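Local coordinates for Peptide/nickel transport system substrate-binding protein (Listeria monocytogenes serotype 1/2a, PDB 5KZT), which binds peptides as the OppA-type substrate-binding protein and probably hands them to a membrane transporter for uptake, at residues E14-T20 against L222-Q228; D216-L222 against Y521-L526; V245-L250 against A500-Y506. All coordinates share one frame; numbering follows the deposited sequence.

How the contacts relate
Contacts 1 and 2 lie side by side, their centres 12 Å apart, and share L222, which packs on L17 in contact 1 and on T524 and L526 in contact 2. Contact 1 is a regular parallel strand pair with an apolar face and an amide-bearing face. Contact 2 joins the connection 216-222 to a turn and the short strand after it, with no backbone hydrogen bond between them, relying on a salt bridge, waters and the buried leucine. Contact 3 is antiparallel, belongs to a different sheet and centres on an arginine–tyrosine stack. All three are partly buried, but contact 3 has no exposed residue among those that touch, against two in contact 1 and three in contact 2. It meets contact 1 where N18 O accepts a probable hydrogen bond from D246 N.

Contact 1 (E14-T20 against L222-Q228); sequences EQVLNLT and LKQINVQ
N18 and N226 stand side by side on one face of the strand pair, pointing the same way, with their amide planes only 18° apart. N226 ND2 donates to N18 OD1 at 2.8 Å, and the acceptor lies in the amide plane of N226. On its other side N226 is held by Q224, whose NE2 donates to N226 OD1 at 2.9 Å on a lone pair of that oxygen. Bonded through both its oxygen and its nitrogen, the N226 amide has its rotation fixed. V16 CG1 lies 3.4 Å from N226 ND2, while its other branch, CG2, packs on K223 CE. K223 reaches V16 because its CG sits between backbone N and carbonyl carbon (chi1 73°) and the rest of the chain is extended; its salt bridge to E14 is long. V16, N18, Q224 and N226 belong to neighbouring parallel strands of a four-stranded mixed sheet, with E14 and K223 just ahead of them; 16-21 is an edge strand, and 205-210 lies antiparallel on the other side of 224-229. Backbone bonds join the pair in parallel register, among them L19 N to N226 O at 2.8 Å. On the face of L17, L19 and I225, L17 CD2 meets CD1 of L222, which lies just ahead of the strand, at 3.8 Å, and L19 CD1 touches I225 CG2 at 3.9 Å, each pair crossing obliquely. At the far end a water receives a bond from Q228 NE2 and donates to L19 O.

Contact 2 (D216-L222 against Y521-L526); sequences DKDKVKL and YKETYL
L222 and T524 form the tight part of this contact: L222 CG lies 3.4 Å from T524 O, and its CD1 rests 3.9 Å from T524 CB. The other methyl, CD2, meets L526 CG at 4.0 Å, the two leucines crossing at about a right angle. Beside them V220 turns its CA-H at K522 O, with 3.3 Å between V220 CA and that oxygen, and its CG2 touches K522 CG, the two side chains again nearly perpendicular. A water next to this packing accepts from L222 N and lies close to both K522 O and T524 O, bridging the two backbones.

A firm polar grip lies farther along. K522, fully extended with CG anti to the backbone N (chi1 -180°), carries NZ to D216 OD2 at 2.8 Å, where OD2 accepts with the lone pair turned away from the other carboxylate oxygen; Y214 OH is a second partner of this ammonium. The exposed K219 and E523 are looser, running alongside each other without their charged ends touching, and a second water donates to both K219 O and E523 OE1.

The arrangement is a junction in which D216 and K219-L222, from the connection between strands 205-210 and 224-229, meet the type I beta turn Y521–T524 and the short strand 525-526.

Contact 3 (V245-L250 against A500-Y506); sequences VDRTVL and AYLQKDY
This contact is an antiparallel pairing of strand 247-250 with the C-terminal end of the long strand 491-503, in the mixed sheet that also contains strand 264-277. R247 and V249 share a face with Y501 and Q503, and here the guanidinium of R247 lies flat on the Y501 ring, planes 21° apart. R247 CZ sits 3.7 Å above the ring centroid in a cation-pi contact. V249 CG2 adds to the cluster at 3.4 Å from Y501 CE2. The extended R247 chain, its CG anti to the backbone N (chi1 -171°), runs alongside Q503, and R247 NE donates to Q503 OE1 at 2.8 Å. A water links the same oxygen to R247 NH2, so stack and bonds together fix the guanidinium's orientation.

On the other face L250 CD1 packs on L502 CG at 3.9 Å. T248 and L502 exchange both backbone bonds of a hydrogen-bonded pair, and beyond the strand K504 N donates to D246 O at 2.9 Å. Y506 OH is modelled unusually close to D246 OD1, so the length of that bond is doubtful; OD1 lies at the edge of the ring.

Helix 233-241 covers the face bearing T248 and L502, strand 264-277 flanks 491-503, and D246 and R247 touch L17 and L19 of strand 16-21.

Contact 1 (E14-T20 against L222-Q228)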
# COMPACT_ATOMS: atom_id res chain seq x y z
N GLU A 14 -5.61 32.47 2.86
CA GLU A 14 -4.34 31.82 3.19
C GLU A 14 -4.28 30.36 2.71
O GLU A 14 -5.18 29.58 2.98
CB GLU A 14 -4.11 31.88 4.70
CG GLU A 14 -2.77 31.35 5.18
CD GLU A 14 -2.64 31.43 6.69
OE1 GLU A 14 -3.36 30.67 7.38
OE2 GLU A 14 -1.83 32.27 7.17
N GLN A 15 -3.20 30.01 2.02
CA GLN A 15 -3.05 28.71 1.41
C GLN A 15 -2.27 27.78 2.33
O GLN A 15 -1.17 27.34 1.99
CB GLN A 15 -2.39 28.85 0.04
CG GLN A 15 -3.17 29.72 -0.93
CD GLN A 15 -4.55 29.15 -1.22
OE1 GLN A 15 -4.67 28.00 -1.64
NE2 GLN A 15 -5.59 29.93 -0.96
N VAL A 16 -2.87 27.49 3.48
CA VAL A 16 -2.31 26.56 4.46
C VAL A 16 -3.38 25.53 4.74
O VAL A 16 -4.51 25.89 5.08
CB VAL A 16 -1.90 27.26 5.76
CG1 VAL A 16 -1.50 26.26 6.84
CG2 VAL A 16 -0.75 28.22 5.48
N LEU A 17 -3.02 24.25 4.58
CA LEU A 17 -3.96 23.14 4.69
C LEU A 17 -3.59 22.32 5.93
O LEU A 17 -2.40 22.07 6.18
CB LEU A 17 -3.90 22.31 3.42
CG LEU A 17 -4.74 21.04 3.29
CD1 LEU A 17 -6.23 21.32 3.39
CD2 LEU A 17 -4.40 20.33 1.99
N ASN A 18 -4.59 21.94 6.72
CA ASN A 18 -4.40 21.19 7.97
C ASN A 18 -5.07 19.81 7.90
O ASN A 18 -6.30 19.72 7.80
CB ASN A 18 -4.95 21.97 9.16
CG ASN A 18 -4.19 23.25 9.43
OD1 ASN A 18 -2.97 23.24 9.52
ND2 ASN A 18 -4.90 24.34 9.58
N LEU A 19 -4.26 18.76 7.92
CA LEU A 19 -4.73 17.40 7.70
C LEU A 19 -4.41 16.56 8.91
O LEU A 19 -3.64 16.98 9.80
CB LEU A 19 -4.06 16.81 6.46
CG LEU A 19 -4.32 17.48 5.11
CD1 LEU A 19 -3.56 16.74 4.02
CD2 LEU A 19 -5.81 17.57 4.78
N THR A 20 -5.02 15.37 8.96
CA THR A 20 -4.71 14.37 9.96
C THR A 20 -4.22 13.09 9.29
O THR A 20 -4.47 12.85 8.10
CB THR A 20 -5.93 14.00 10.83
OG1 THR A 20 -6.87 13.25 10.04
CG2 THR A 20 -6.60 15.22 11.39
N LEU A 222 -0.38 25.76 -2.48
CA LEU A 222 -0.28 25.66 -1.02
C LEU A 222 1.13 26.03 -0.57
O LEU A 222 2.10 25.45 -1.05
CB LEU A 222 -0.63 24.26 -0.55
CG LEU A 222 -2.11 23.90 -0.68
CD1 LEU A 222 -2.32 22.41 -0.45
CD2 LEU A 222 -2.95 24.75 0.25
N LYS A 223 1.25 26.98 0.34
CA LYS A 223 2.56 27.27 0.91
C LYS A 223 2.96 26.24 2.00
O LYS A 223 4.13 25.99 2.19
CB LYS A 223 2.65 28.73 1.39
CG LYS A 223 1.90 29.06 2.64
CD LYS A 223 1.83 30.57 2.84
CE LYS A 223 1.07 30.88 4.11
NZ LYS A 223 1.01 32.31 4.40
N GLN A 224 1.98 25.65 2.68
CA GLN A 224 2.24 24.78 3.83
C GLN A 224 1.08 23.81 4.08
O GLN A 224 -0.09 24.20 3.98
CB GLN A 224 2.52 25.61 5.09
CG GLN A 224 2.94 24.78 6.29
CD GLN A 224 3.80 25.54 7.27
OE1 GLN A 224 4.65 26.35 6.87
NE2 GLN A 224 3.61 25.29 8.55
N ILE A 225 1.41 22.56 4.37
CA ILE A 225 0.42 21.54 4.73
C ILE A 225 0.87 20.97 6.07
O ILE A 225 1.96 20.43 6.17
CB ILE A 225 0.29 20.44 3.66
CG1 ILE A 225 -0.02 21.05 2.27
CG2 ILE A 225 -0.78 19.44 4.04
CD1 ILE A 225 0.24 20.09 1.12
N ASN A 226 0.04 21.12 7.10
CA ASN A 226 0.35 20.65 8.45
C ASN A 226 -0.38 19.34 8.67
O ASN A 226 -1.59 19.25 8.40
CB ASN A 226 -0.13 21.67 9.49
CG ASN A 226 0.50 23.04 9.31
OD1 ASN A 226 1.72 23.15 9.26
ND2 ASN A 226 -0.33 24.09 9.20
N VAL A 227 0.35 18.34 9.17
CA VAL A 227 -0.23 17.03 9.45
C VAL A 227 -0.02 16.67 10.91
O VAL A 227 1.08 16.86 11.44
CB VAL A 227 0.40 15.92 8.57
CG1 VAL A 227 -0.34 14.62 8.77
CG2 VAL A 227 0.39 16.35 7.12
N GLN A 228 -1.07 16.14 11.54
CA GLN A 228 -0.98 15.61 12.91
C GLN A 228 -1.63 14.24 12.98
O GLN A 228 -2.62 13.95 12.29
CB GLN A 228 -1.58 16.57 13.92
CG GLN A 228 -3.04 16.87 13.71
CD GLN A 228 -3.58 17.87 14.71
OE1 GLN A 228 -3.63 17.59 15.91
NE2 GLN A 228 -3.99 19.02 14.22
O HOH W 1 -3.42 19.33 11.27

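Contact 2 (D216-L222 against Y521-L526)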
# COMPACT_ATOMS: atom_id res chain seq x y z
N ASP A 216 8.49 22.61 -11.21
CA ASP A 216 7.10 23.02 -11.52
C ASP A 216 6.43 23.79 -10.37
O ASP A 216 5.21 23.74 -10.18
CB ASP A 216 6.28 21.78 -11.90
CG ASP A 216 5.23 22.06 -12.94
OD1 ASP A 216 5.29 23.11 -13.61
OD2 ASP A 216 4.33 21.21 -13.10
N LYS A 217 7.23 24.56 -9.63
CA LYS A 217 6.74 25.24 -8.42
C LYS A 217 5.65 26.28 -8.70
O LYS A 217 4.83 26.56 -7.81
CB LYS A 217 7.89 25.90 -7.67
CG LYS A 217 8.47 27.13 -8.38
CD LYS A 217 9.80 27.54 -7.79
CE LYS A 217 10.31 28.79 -8.47
NZ LYS A 217 11.63 29.16 -7.89
N ASP A 218 5.61 26.84 -9.91
CA ASP A 218 4.56 27.81 -10.26
C ASP A 218 3.13 27.22 -10.26
O ASP A 218 2.15 27.96 -10.16
CB ASP A 218 4.88 28.50 -11.59
CG ASP A 218 6.04 29.52 -11.49
OD1 ASP A 218 6.52 29.85 -10.37
OD2 ASP A 218 6.47 30.00 -12.56
N LYS A 219 3.01 25.90 -10.37
CA LYS A 219 1.71 25.25 -10.26
C LYS A 219 1.35 24.85 -8.82
O LYS A 219 0.25 24.38 -8.58
CB LYS A 219 1.69 24.00 -11.14
CG LYS A 219 1.94 24.30 -12.60
CD LYS A 219 1.44 23.18 -13.48
CE LYS A 219 1.54 23.60 -14.93
NZ LYS A 219 1.25 22.43 -15.79
N VAL A 220 2.27 24.99 -7.88
CA VAL A 220 2.02 24.64 -6.48
C VAL A 220 1.46 25.88 -5.81
O VAL A 220 2.07 26.95 -5.87
CB VAL A 220 3.30 24.15 -5.76
CG1 VAL A 220 2.98 23.69 -4.35
CG2 VAL A 220 3.95 23.02 -6.55
N LYS A 221 0.28 25.75 -5.21
CA LYS A 221 -0.45 26.89 -4.61
C LYS A 221 -0.43 26.92 -3.10
O LYS A 221 -0.50 27.99 -2.51
CB LYS A 221 -1.92 26.91 -5.10
CG LYS A 221 -2.10 26.99 -6.61
CD LYS A 221 -1.20 28.05 -7.26
CE LYS A 221 -1.13 27.96 -8.79
NZ LYS A 221 -2.25 28.68 -9.46
N LEU A 222 -0.38 25.76 -2.48
CA LEU A 222 -0.28 25.66 -1.02
C LEU A 222 1.13 26.03 -0.57
O LEU A 222 2.10 25.45 -1.05
CB LEU A 222 -0.63 24.26 -0.55
CG LEU A 222 -2.11 23.90 -0.68
CD1 LEU A 222 -2.32 22.41 -0.45
CD2 LEU A 222 -2.95 24.75 0.25
N TYR A 521 -0.90 16.39 -3.52
CA TYR A 521 -1.31 17.72 -3.08
C TYR A 521 -0.77 18.84 -3.96
O TYR A 521 -1.10 20.01 -3.70
CB TYR A 521 -0.84 17.99 -1.64
CG TYR A 521 -1.24 16.93 -0.64
CD1 TYR A 521 -2.55 16.41 -0.60
CD2 TYR A 521 -0.33 16.47 0.28
CE1 TYR A 521 -2.91 15.45 0.33
CE2 TYR A 521 -0.69 15.51 1.23
CZ TYR A 521 -1.97 15.00 1.24
OH TYR A 521 -2.28 14.02 2.18
N LYS A 522 0.03 18.50 -4.97
CA LYS A 522 0.77 19.45 -5.80
C LYS A 522 -0.07 20.66 -6.21
O LYS A 522 0.39 21.77 -6.02
CB LYS A 522 1.31 18.75 -7.05
CG LYS A 522 2.10 19.63 -8.01
CD LYS A 522 2.54 18.83 -9.23
CE LYS A 522 3.05 19.77 -10.31
NZ LYS A 522 3.64 19.04 -11.45
N GLU A 523 -1.27 20.43 -6.76
CA GLU A 523 -2.08 21.53 -7.33
C GLU A 523 -3.35 21.79 -6.53
O GLU A 523 -4.25 22.48 -7.00
CB GLU A 523 -2.41 21.25 -8.80
CG GLU A 523 -1.17 21.05 -9.66
CD GLU A 523 -1.45 21.15 -11.16
OE1 GLU A 523 -1.93 22.19 -11.63
OE2 GLU A 523 -1.15 20.20 -11.90
N THR A 524 -3.42 21.24 -5.33
CA THR A 524 -4.49 21.54 -4.39
C THR A 524 -4.42 23.00 -3.98
O THR A 524 -3.34 23.59 -3.88
CB THR A 524 -4.36 20.61 -3.18
OG1 THR A 524 -4.36 19.27 -3.68
CG2 THR A 524 -5.49 20.79 -2.17
N TYR A 525 -5.58 23.60 -3.77
CA TYR A 525 -5.63 25.00 -3.31
C TYR A 525 -6.90 25.24 -2.52
O TYR A 525 -7.81 24.39 -2.52
CB TYR A 525 -5.50 25.99 -4.51
CG TYR A 525 -6.68 25.98 -5.44
CD1 TYR A 525 -6.74 25.09 -6.52
CD2 TYR A 525 -7.74 26.87 -5.26
CE1 TYR A 525 -7.84 25.09 -7.37
CE2 TYR A 525 -8.84 26.86 -6.09
CZ TYR A 525 -8.89 25.98 -7.15
OH TYR A 525 -10.01 25.98 -7.96
N LEU A 526 -6.97 26.39 -1.85
CA LEU A 526 -8.07 26.72 -0.97
C LEU A 526 -8.80 27.96 -1.49
O LEU A 526 -8.15 28.91 -1.92
CB LEU A 526 -7.58 26.97 0.46
CG LEU A 526 -6.71 25.91 1.15
CD1 LEU A 526 -6.48 26.30 2.60
CD2 LEU A 526 -7.35 24.53 1.08
O HOH W 2 -1.86 24.52 -10.30
O HOH W 3 -0.73 23.25 -3.94

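Contact 3 (V245-L250 against A500-Y506)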
# COMPACT_ATOMS: atom_id res chain seq x y z
N VAL A 245 -8.46 21.48 11.91
CA VAL A 245 -8.18 20.65 10.74
C VAL A 245 -9.26 20.87 9.72
O VAL A 245 -10.37 21.26 10.06
CB VAL A 245 -8.05 19.15 11.07
CG1 VAL A 245 -6.95 18.92 12.10
CG2 VAL A 245 -9.37 18.54 11.55
N ASP A 246 -8.92 20.63 8.46
CA ASP A 246 -9.79 20.88 7.32
C ASP A 246 -10.46 19.63 6.74
O ASP A 246 -11.32 19.74 5.88
CB ASP A 246 -9.00 21.60 6.23
CG ASP A 246 -8.43 22.90 6.71
OD1 ASP A 246 -9.18 23.70 7.31
OD2 ASP A 246 -7.22 23.13 6.52
N ARG A 247 -10.03 18.47 7.21
CA ARG A 247 -10.51 17.18 6.73
C ARG A 247 -10.26 16.17 7.85
O ARG A 247 -9.17 16.16 8.44
CB ARG A 247 -9.76 16.82 5.46
CG ARG A 247 -10.29 15.63 4.71
CD ARG A 247 -9.63 15.57 3.34
NE ARG A 247 -10.24 14.62 2.42
CZ ARG A 247 -9.75 13.44 2.09
NH1 ARG A 247 -8.62 12.98 2.64
NH2 ARG A 247 -10.40 12.70 1.20
N THR A 248 -11.26 15.36 8.18
CA THR A 248 -11.12 14.41 9.27
C THR A 248 -11.84 13.08 8.97
O THR A 248 -12.96 13.06 8.49
CB THR A 248 -11.60 15.03 10.60
OG1 THR A 248 -11.27 14.17 11.70
CG2 THR A 248 -13.10 15.29 10.59
N VAL A 249 -11.19 11.98 9.32
CA VAL A 249 -11.74 10.66 9.08
C VAL A 249 -12.84 10.35 10.09
O VAL A 249 -12.68 10.64 11.27
CB VAL A 249 -10.67 9.56 9.25
CG1 VAL A 249 -11.29 8.18 8.97
CG2 VAL A 249 -9.48 9.79 8.35
N LEU A 250 -13.94 9.75 9.62
CA LEU A 250 -15.06 9.34 10.46
C LEU A 250 -15.19 7.84 10.39
O LEU A 250 -15.22 7.28 9.32
CB LEU A 250 -16.39 9.93 9.94
CG LEU A 250 -16.45 11.45 9.77
CD1 LEU A 250 -17.70 11.83 9.00
CD2 LEU A 250 -16.40 12.15 11.12
N ALA A 500 -14.58 7.38 5.05
CA ALA A 500 -15.49 8.53 5.18
C ALA A 500 -14.78 9.67 5.89
O ALA A 500 -13.98 9.46 6.80
CB ALA A 500 -16.74 8.14 5.94
N TYR A 501 -15.13 10.89 5.48
CA TYR A 501 -14.54 12.11 6.01
C TYR A 501 -15.60 13.19 6.08
O TYR A 501 -16.59 13.17 5.34
CB TYR A 501 -13.45 12.68 5.09
CG TYR A 501 -12.25 11.81 4.80
CD1 TYR A 501 -12.26 10.91 3.75
CD2 TYR A 501 -11.08 11.95 5.54
CE1 TYR A 501 -11.15 10.12 3.46
CE2 TYR A 501 -9.96 11.17 5.26
CZ TYR A 501 -10.00 10.27 4.21
OH TYR A 501 -8.89 9.51 3.93
N LEU A 502 -15.38 14.15 6.98
CA LEU A 502 -15.88 15.49 6.76
C LEU A 502 -14.76 16.24 6.09
O LEU A 502 -13.60 16.09 6.49
CB LEU A 502 -16.28 16.19 8.06
CG LEU A 502 -17.52 15.69 8.80
CD1 LEU A 502 -17.87 16.69 9.89
CD2 LEU A 502 -18.71 15.47 7.88
N GLN A 503 -15.09 17.02 5.06
CA GLN A 503 -14.11 17.76 4.28
C GLN A 503 -14.61 19.16 4.04
O GLN A 503 -15.68 19.32 3.47
CB GLN A 503 -13.90 17.07 2.93
CG GLN A 503 -12.81 17.70 2.08
CD GLN A 503 -12.57 16.92 0.79
OE1 GLN A 503 -12.17 15.76 0.82
NE2 GLN A 503 -12.84 17.56 -0.34
N LYS A 504 -13.84 20.18 4.44
CA LYS A 504 -14.30 21.56 4.27
C LYS A 504 -14.53 21.87 2.80
O LYS A 504 -13.74 21.47 1.93
CB LYS A 504 -13.31 22.58 4.80
CG LYS A 504 -13.02 22.48 6.28
CD LYS A 504 -14.10 23.04 7.17
CE LYS A 504 -13.56 22.94 8.59
NZ LYS A 504 -14.57 23.29 9.59
N ASP A 505 -15.60 22.62 2.51
CA ASP A 505 -15.92 22.96 1.12
C ASP A 505 -14.84 23.77 0.37
O ASP A 505 -14.79 23.74 -0.85
CB ASP A 505 -17.30 23.66 1.01
CG ASP A 505 -17.40 24.98 1.78
OD1 ASP A 505 -16.40 25.49 2.34
OD2 ASP A 505 -18.52 25.52 1.84
N TYR A 506 -13.99 24.49 1.11
CA TYR A 506 -12.94 25.31 0.53
C TYR A 506 -11.69 24.57 0.01
O TYR A 506 -10.86 25.19 -0.64
CB TYR A 506 -12.54 26.45 1.47
CG TYR A 506 -12.13 26.09 2.88
CD1 TYR A 506 -10.93 25.44 3.15
CD2 TYR A 506 -12.92 26.46 3.96
CE1 TYR A 506 -10.55 25.15 4.45
CE2 TYR A 506 -12.55 26.18 5.27
CZ TYR A 506 -11.36 25.53 5.51
OH TYR A 506 -10.99 25.23 6.80
O HOH W 4 -12.33 13.45 -0.71
O HOH W 5 -13.91 5.77 7.53